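Local coordinates for protein tannase (Fusobacterium nucleatum subsp. nucleatum ATCC 25586, PDB 6YQ4) that is a tannase with an alpha/beta-hydrolase fold that probably hydrolyses ester bonds of gallotannins and binds a magnesium ion, at residues A[423-431]-A[454-464]. Numbering follows the deposited sequence.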
ATOM      1  N   PRO A 423      -0.319  -1.043  10.055  1.00 28.86           N
ATOM      2  CA  PRO A 423       1.028  -0.648  10.496  1.00 24.31           C
ATOM      3  C   PRO A 423       1.035   0.288  11.698  1.00 21.21           C
ATOM      4  O   PRO A 423       2.030   0.304  12.437  1.00 26.92           O
ATOM      5  CB  PRO A 423       1.618   0.055   9.265  1.00 27.88           C
ATOM      6  CG  PRO A 423       0.842  -0.305   8.169  1.00 17.30           C
ATOM      7  CD  PRO A 423      -0.545  -0.711   8.646  1.00 34.22           C
ATOM      8  N   MET A 424      -0.047   1.039  11.930  1.00 20.33           N
ATOM      9  CA  MET A 424      -0.082   1.983  13.053  1.00 32.13           C
ATOM     10  C   MET A 424       0.220   1.314  14.391  1.00 34.66           C
ATOM     11  O   MET A 424       0.915   1.894  15.232  1.00 34.52           O
ATOM     12  CB  MET A 424      -1.432   2.683  13.116  1.00 19.84           C
ATOM     13  CG  MET A 424      -1.708   3.558  11.913  1.00 28.79           C
ATOM     14  SD  MET A 424      -0.461   4.838  11.674  1.00 32.90           S
ATOM     15  CE  MET A 424      -0.865   5.863  13.069  1.00 33.91           C
ATOM     16  N   TYR A 425      -0.287   0.104  14.622  1.00 30.96           N
ATOM     17  CA  TYR A 425      -0.055  -0.516  15.923  1.00 30.81           C
ATOM     18  C   TYR A 425       1.346  -1.094  16.067  1.00 25.71           C
ATOM     19  O   TYR A 425       1.658  -1.652  17.120  1.00 27.83           O
ATOM     20  CB  TYR A 425      -1.081  -1.623  16.196  1.00 34.66           C
ATOM     21  CG  TYR A 425      -2.508  -1.194  16.033  1.00 33.59           C
ATOM     22  CD1 TYR A 425      -3.112  -0.351  16.955  1.00 35.65           C
ATOM     23  CD2 TYR A 425      -3.256  -1.624  14.943  1.00 35.24           C
ATOM     24  CE1 TYR A 425      -4.436   0.049  16.804  1.00 40.04           C
ATOM     25  CE2 TYR A 425      -4.568  -1.227  14.772  1.00 34.15           C
ATOM     26  CZ  TYR A 425      -5.152  -0.391  15.705  1.00 37.78           C
ATOM     27  OH  TYR A 425      -6.456  -0.003  15.530  1.00 36.17           O
ATOM     28  N   TYR A 426       2.191  -0.992  15.049  1.00 27.01           N
ATOM     29  CA  TYR A 426       3.506  -1.614  15.100  1.00 31.38           C
ATOM     30  C   TYR A 426       4.662  -0.624  15.001  1.00 30.77           C
ATOM     31  O   TYR A 426       5.798  -1.004  15.280  1.00 36.60           O
ATOM     32  CB  TYR A 426       3.646  -2.665  13.978  1.00 31.79           C
ATOM     33  CG  TYR A 426       2.716  -3.867  14.110  1.00 31.25           C
ATOM     34  CD1 TYR A 426       3.069  -4.976  14.879  1.00 22.81           C
ATOM     35  CD2 TYR A 426       1.485  -3.886  13.467  1.00 29.80           C
ATOM     36  CE1 TYR A 426       2.229  -6.070  14.996  1.00 23.92           C
ATOM     37  CE2 TYR A 426       0.636  -4.970  13.586  1.00 36.37           C
ATOM     38  CZ  TYR A 426       1.004  -6.052  14.350  1.00 37.07           C
ATOM     39  OH  TYR A 426       0.140  -7.114  14.431  1.00 43.40           O
ATOM     40  N   ILE A 427       4.412   0.611  14.614  1.00 26.52           N
ATOM     41  CA  ILE A 427       5.479   1.569  14.379  1.00 25.61           C
ATOM     42  C   ILE A 427       5.897   2.171  15.710  1.00 30.84           C
ATOM     43  O   ILE A 427       5.069   2.729  16.431  1.00 33.87           O
ATOM     44  CB  ILE A 427       5.019   2.661  13.406  1.00 28.50           C
ATOM     45  CG1 ILE A 427       4.770   2.072  12.014  1.00 20.05           C
ATOM     46  CG2 ILE A 427       6.057   3.777  13.342  1.00 32.70           C
ATOM     47  CD1 ILE A 427       3.999   2.980  11.105  1.00 21.37           C
ATOM     48  N   ASP A 428       7.193   2.084  16.004  1.00 34.99           N
ATOM     49  CA  ASP A 428       7.830   2.404  17.277  1.00 33.35           C
ATOM     50  C   ASP A 428       9.138   3.104  16.975  1.00 36.26           C
ATOM     51  O   ASP A 428       9.656   3.025  15.855  1.00 31.41           O
ATOM     52  CB  ASP A 428       8.204   1.141  18.069  1.00 38.88           C
ATOM     53  CG  ASP A 428       7.421   0.985  19.303  1.00 52.90           C
ATOM     54  OD1 ASP A 428       6.543   1.840  19.541  1.00 65.39           O
ATOM     55  OD2 ASP A 428       7.694   0.009  20.040  1.00 55.68           O
ATOM     56  N   SER A 429       9.740   3.699  18.007  1.00 34.06           N
ATOM     57  CA  SER A 429      11.112   4.134  17.824  1.00 37.22           C
ATOM     58  C   SER A 429      12.032   2.943  17.577  1.00 36.85           C
ATOM     59  O   SER A 429      13.103   3.119  16.999  1.00 42.14           O
ATOM     60  CB  SER A 429      11.581   4.995  19.017  1.00 38.66           C
ATOM     61  OG  SER A 429      11.951   4.225  20.143  1.00 38.54           O
ATOM     62  N   ASN A 430      11.606   1.724  17.926  1.00 37.30           N
ATOM     63  CA  ASN A 430      12.409   0.522  17.694  1.00 36.15           C
ATOM     64  C   ASN A 430      12.159  -0.157  16.352  1.00 36.50           C
ATOM     65  O   ASN A 430      12.884  -1.105  16.024  1.00 33.35           O
ATOM     66  CB  ASN A 430      12.159  -0.508  18.784  1.00 36.85           C
ATOM     67  CG  ASN A 430      12.527   0.006  20.139  1.00 43.66           C
ATOM     68  OD1 ASN A 430      13.605   0.564  20.324  1.00 40.86           O
ATOM     69  ND2 ASN A 430      11.614  -0.141  21.097  1.00 47.12           N
ATOM     70  N   THR A 431      11.146   0.263  15.594  1.00 28.34           N
ATOM     71  CA  THR A 431      10.932  -0.313  14.279  1.00 36.32           C
ATOM     72  C   THR A 431      12.250  -0.316  13.526  1.00 37.25           C
ATOM     73  O   THR A 431      12.961   0.694  13.502  1.00 43.13           O
ATOM     74  CB  THR A 431       9.859   0.477  13.524  1.00 37.57           C
ATOM     75  OG1 THR A 431       8.606   0.284  14.177  1.00 38.25           O
ATOM     76  CG2 THR A 431       9.722  -0.005  12.098  1.00 34.15           C
ATOM     77  N   ILE A 454      -0.857  10.623   8.063  1.00 17.64           N
ATOM     78  CA  ILE A 454      -0.756  10.111   9.434  1.00 19.46           C
ATOM     79  C   ILE A 454       0.294   9.008   9.531  1.00 27.07           C
ATOM     80  O   ILE A 454       1.045   8.935  10.509  1.00 31.45           O
ATOM     81  CB  ILE A 454      -2.127   9.624   9.924  1.00 23.01           C
ATOM     82  CG1 ILE A 454      -3.007  10.804  10.339  1.00 18.37           C
ATOM     83  CG2 ILE A 454      -1.978   8.585  11.042  1.00 18.12           C
ATOM     84  CD1 ILE A 454      -4.464  10.370  10.478  1.00 19.88           C
ATOM     85  N   LEU A 455       0.377   8.128   8.528  1.00 28.20           N
ATOM     86  CA  LEU A 455       1.448   7.131   8.540  1.00 28.25           C
ATOM     87  C   LEU A 455       2.815   7.810   8.523  1.00 38.32           C
ATOM     88  O   LEU A 455       3.701   7.486   9.326  1.00 32.76           O
ATOM     89  CB  LEU A 455       1.311   6.203   7.345  1.00 20.88           C
ATOM     90  CG  LEU A 455       2.364   5.128   7.115  1.00 27.59           C
ATOM     91  CD1 LEU A 455       2.198   4.026   8.124  1.00 27.75           C
ATOM     92  CD2 LEU A 455       2.195   4.577   5.710  1.00 27.10           C
ATOM     93  N   ALA A 456       2.989   8.768   7.609  1.00 33.81           N
ATOM     94  CA  ALA A 456       4.236   9.505   7.503  1.00 30.59           C
ATOM     95  C   ALA A 456       4.575  10.224   8.811  1.00 19.03           C
ATOM     96  O   ALA A 456       5.733  10.238   9.234  1.00 22.80           O
ATOM     97  CB  ALA A 456       4.143  10.477   6.319  1.00 24.49           C
ATOM     98  N   LEU A 457       3.582  10.784   9.500  1.00 25.20           N
ATOM     99  CA  LEU A 457       3.903  11.493  10.742  1.00 25.73           C
ATOM    100  C   LEU A 457       4.358  10.531  11.823  1.00 20.25           C
ATOM    101  O   LEU A 457       5.280  10.833  12.596  1.00 30.64           O
ATOM    102  CB  LEU A 457       2.704  12.289  11.244  1.00 32.69           C
ATOM    103  CG  LEU A 457       2.343  13.534  10.439  1.00 36.59           C
ATOM    104  CD1 LEU A 457       0.843  13.900  10.567  1.00 20.06           C
ATOM    105  CD2 LEU A 457       3.231  14.649  10.865  1.00 21.22           C
ATOM    106  N   LYS A 458       3.664   9.405  11.933  1.00 21.39           N
ATOM    107  CA  LYS A 458       3.982   8.404  12.937  1.00 20.07           C
ATOM    108  C   LYS A 458       5.393   7.886  12.752  1.00 20.38           C
ATOM    109  O   LYS A 458       6.137   7.717  13.729  1.00 30.69           O
ATOM    110  CB  LYS A 458       2.952   7.276  12.860  1.00 26.22           C
ATOM    111  CG  LYS A 458       3.145   6.186  13.862  1.00 27.01           C
ATOM    112  CD  LYS A 458       2.918   6.701  15.259  1.00 25.23           C
ATOM    113  CE  LYS A 458       3.241   5.609  16.264  1.00 33.19           C
ATOM    114  NZ  LYS A 458       3.458   6.143  17.659  1.00 25.15           N
ATOM    115  N   LEU A 459       5.814   7.687  11.505  1.00 24.49           N
ATOM    116  CA  LEU A 459       7.178   7.209  11.275  1.00 22.35           C
ATOM    117  C   LEU A 459       8.221   8.286  11.604  1.00 24.25           C
ATOM    118  O   LEU A 459       9.272   7.991  12.186  1.00 30.19           O
ATOM    119  CB  LEU A 459       7.327   6.743   9.833  1.00 19.69           C
ATOM    120  CG  LEU A 459       6.508   5.550   9.385  1.00 27.48           C
ATOM    121  CD1 LEU A 459       6.253   5.594   7.878  1.00 22.18           C
ATOM    122  CD2 LEU A 459       7.237   4.278   9.762  1.00 25.70           C
ATOM    123  N   LYS A 460       7.966   9.532  11.214  1.00 30.65           N
ATOM    124  CA  LYS A 460       8.879  10.613  11.575  1.00 29.04           C
ATOM    125  C   LYS A 460       8.980  10.771  13.085  1.00 34.37           C
ATOM    126  O   LYS A 460      10.082  10.959  13.632  1.00 35.98           O
ATOM    127  CB  LYS A 460       8.409  11.921  10.939  1.00 28.40           C
ATOM    128  CG  LYS A 460       8.448  11.907   9.432  1.00 21.79           C
ATOM    129  CD  LYS A 460       7.988  13.227   8.882  1.00 29.30           C
ATOM    130  CE  LYS A 460       9.119  14.244   8.834  1.00 37.05           C
ATOM    131  NZ  LYS A 460       9.421  14.522   7.409  1.00 46.84           N
ATOM    132  N   ASN A 461       7.836  10.711  13.778  1.00 30.03           N
ATOM    133  CA  ASN A 461       7.839  10.914  15.224  1.00 26.79           C
ATOM    134  C   ASN A 461       8.612   9.813  15.934  1.00 24.42           C
ATOM    135  O   ASN A 461       9.043  10.012  17.078  1.00 30.79           O
ATOM    136  CB  ASN A 461       6.406  10.995  15.748  1.00 23.51           C
ATOM    137  CG  ASN A 461       5.697  12.298  15.354  1.00 34.05           C
ATOM    138  OD1 ASN A 461       4.508  12.446  15.581  1.00 33.29           O
ATOM    139  ND2 ASN A 461       6.438  13.245  14.781  1.00 27.69           N
ATOM    140  N   SER A 462       8.794   8.671  15.264  1.00 23.75           N
ATOM    141  CA  SER A 462       9.517   7.516  15.765  1.00 24.26           C
ATOM    142  C   SER A 462      10.951   7.439  15.259  1.00 34.76           C
ATOM    143  O   SER A 462      11.617   6.427  15.493  1.00 38.48           O
ATOM    144  CB  SER A 462       8.789   6.213  15.413  1.00 30.74           C
ATOM    145  OG  SER A 462       7.391   6.305  15.640  1.00 35.99           O
ATOM    146  N   GLY A 463      11.454   8.477  14.599  1.00 25.02           N
ATOM    147  CA  GLY A 463      12.866   8.525  14.303  1.00 25.94           C
ATOM    148  C   GLY A 463      13.293   7.877  13.007  1.00 29.47           C
ATOM    149  O   GLY A 463      14.498   7.654  12.813  1.00 28.46           O
ATOM    150  N   LYS A 464      12.361   7.586  12.109  1.00 32.16           N
ATOM    151  CA  LYS A 464      12.677   6.953  10.837  1.00 34.02           C
ATOM    152  C   LYS A 464      12.783   8.018   9.757  1.00 29.00           C
ATOM    153  O   LYS A 464      12.210   9.101   9.871  1.00 23.48           O
ATOM    154  CB  LYS A 464      11.615   5.912  10.453  1.00 31.25           C
ATOM    155  CG  LYS A 464      11.120   5.035  11.608  1.00 23.90           C
ATOM    156  CD  LYS A 464      12.242   4.172  12.177  1.00 23.48           C
ATOM    157  CE  LYS A 464      12.031   3.926  13.677  1.00 28.83           C
ATOM    158  NZ  LYS A 464      13.208   3.301  14.432  1.00 27.39           N
TER
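Ile427 drives its side chain into the flank of helix 450-461, and the tight part of the contact is built around it. Its CD1 reaches the CD1 methyl of Leu455 at 3.6 Å and the CD2 methyl of Leu459 at 3.7 Å, meeting both leucines at about a right angle. The other branch, CG2, lies anti to the backbone N and rests against Leu459 CD2, Lys458 CG and Ser462 OG. Ala177 of helix 167-177 also touches Ile427, while Ile438 of strand 435-439 lies against both leucines, so this end is buried. Next to it Met424 is bent at chi2 (-58°) and chi3 (-70°), which swings CE over to Ile454 CG2 at 3.6 Å.

Toward Ser429 the contact becomes polar and more open to solvent. Ser429 CA approaches Ser462 O at 3.3 Å in a nearly straight CA-H...O contact, while Ser462 OG, just past the helix, turns back to donate to Lys458 O in its last turn. Lys464 NZ grips two backbone carbonyls of the Asp428-Thr431 type I turn: Thr431 O at 2.8 Å, in the carbonyl plane on a lone pair, and Ser429 O at 2.6 Å from above its plane. The same turn is braced internally by Asp428 N, which donates to Thr431 OG1 at 2.9 Å.

Gly463, with positive phi, closes the helix in a Schellman motif and sends Lys464 back toward the turn. The packing joins the loop leading into parallel strand 435-439 to the helix of the following beta-alpha-beta crossover, consistent with an alpha/beta-hydrolase core.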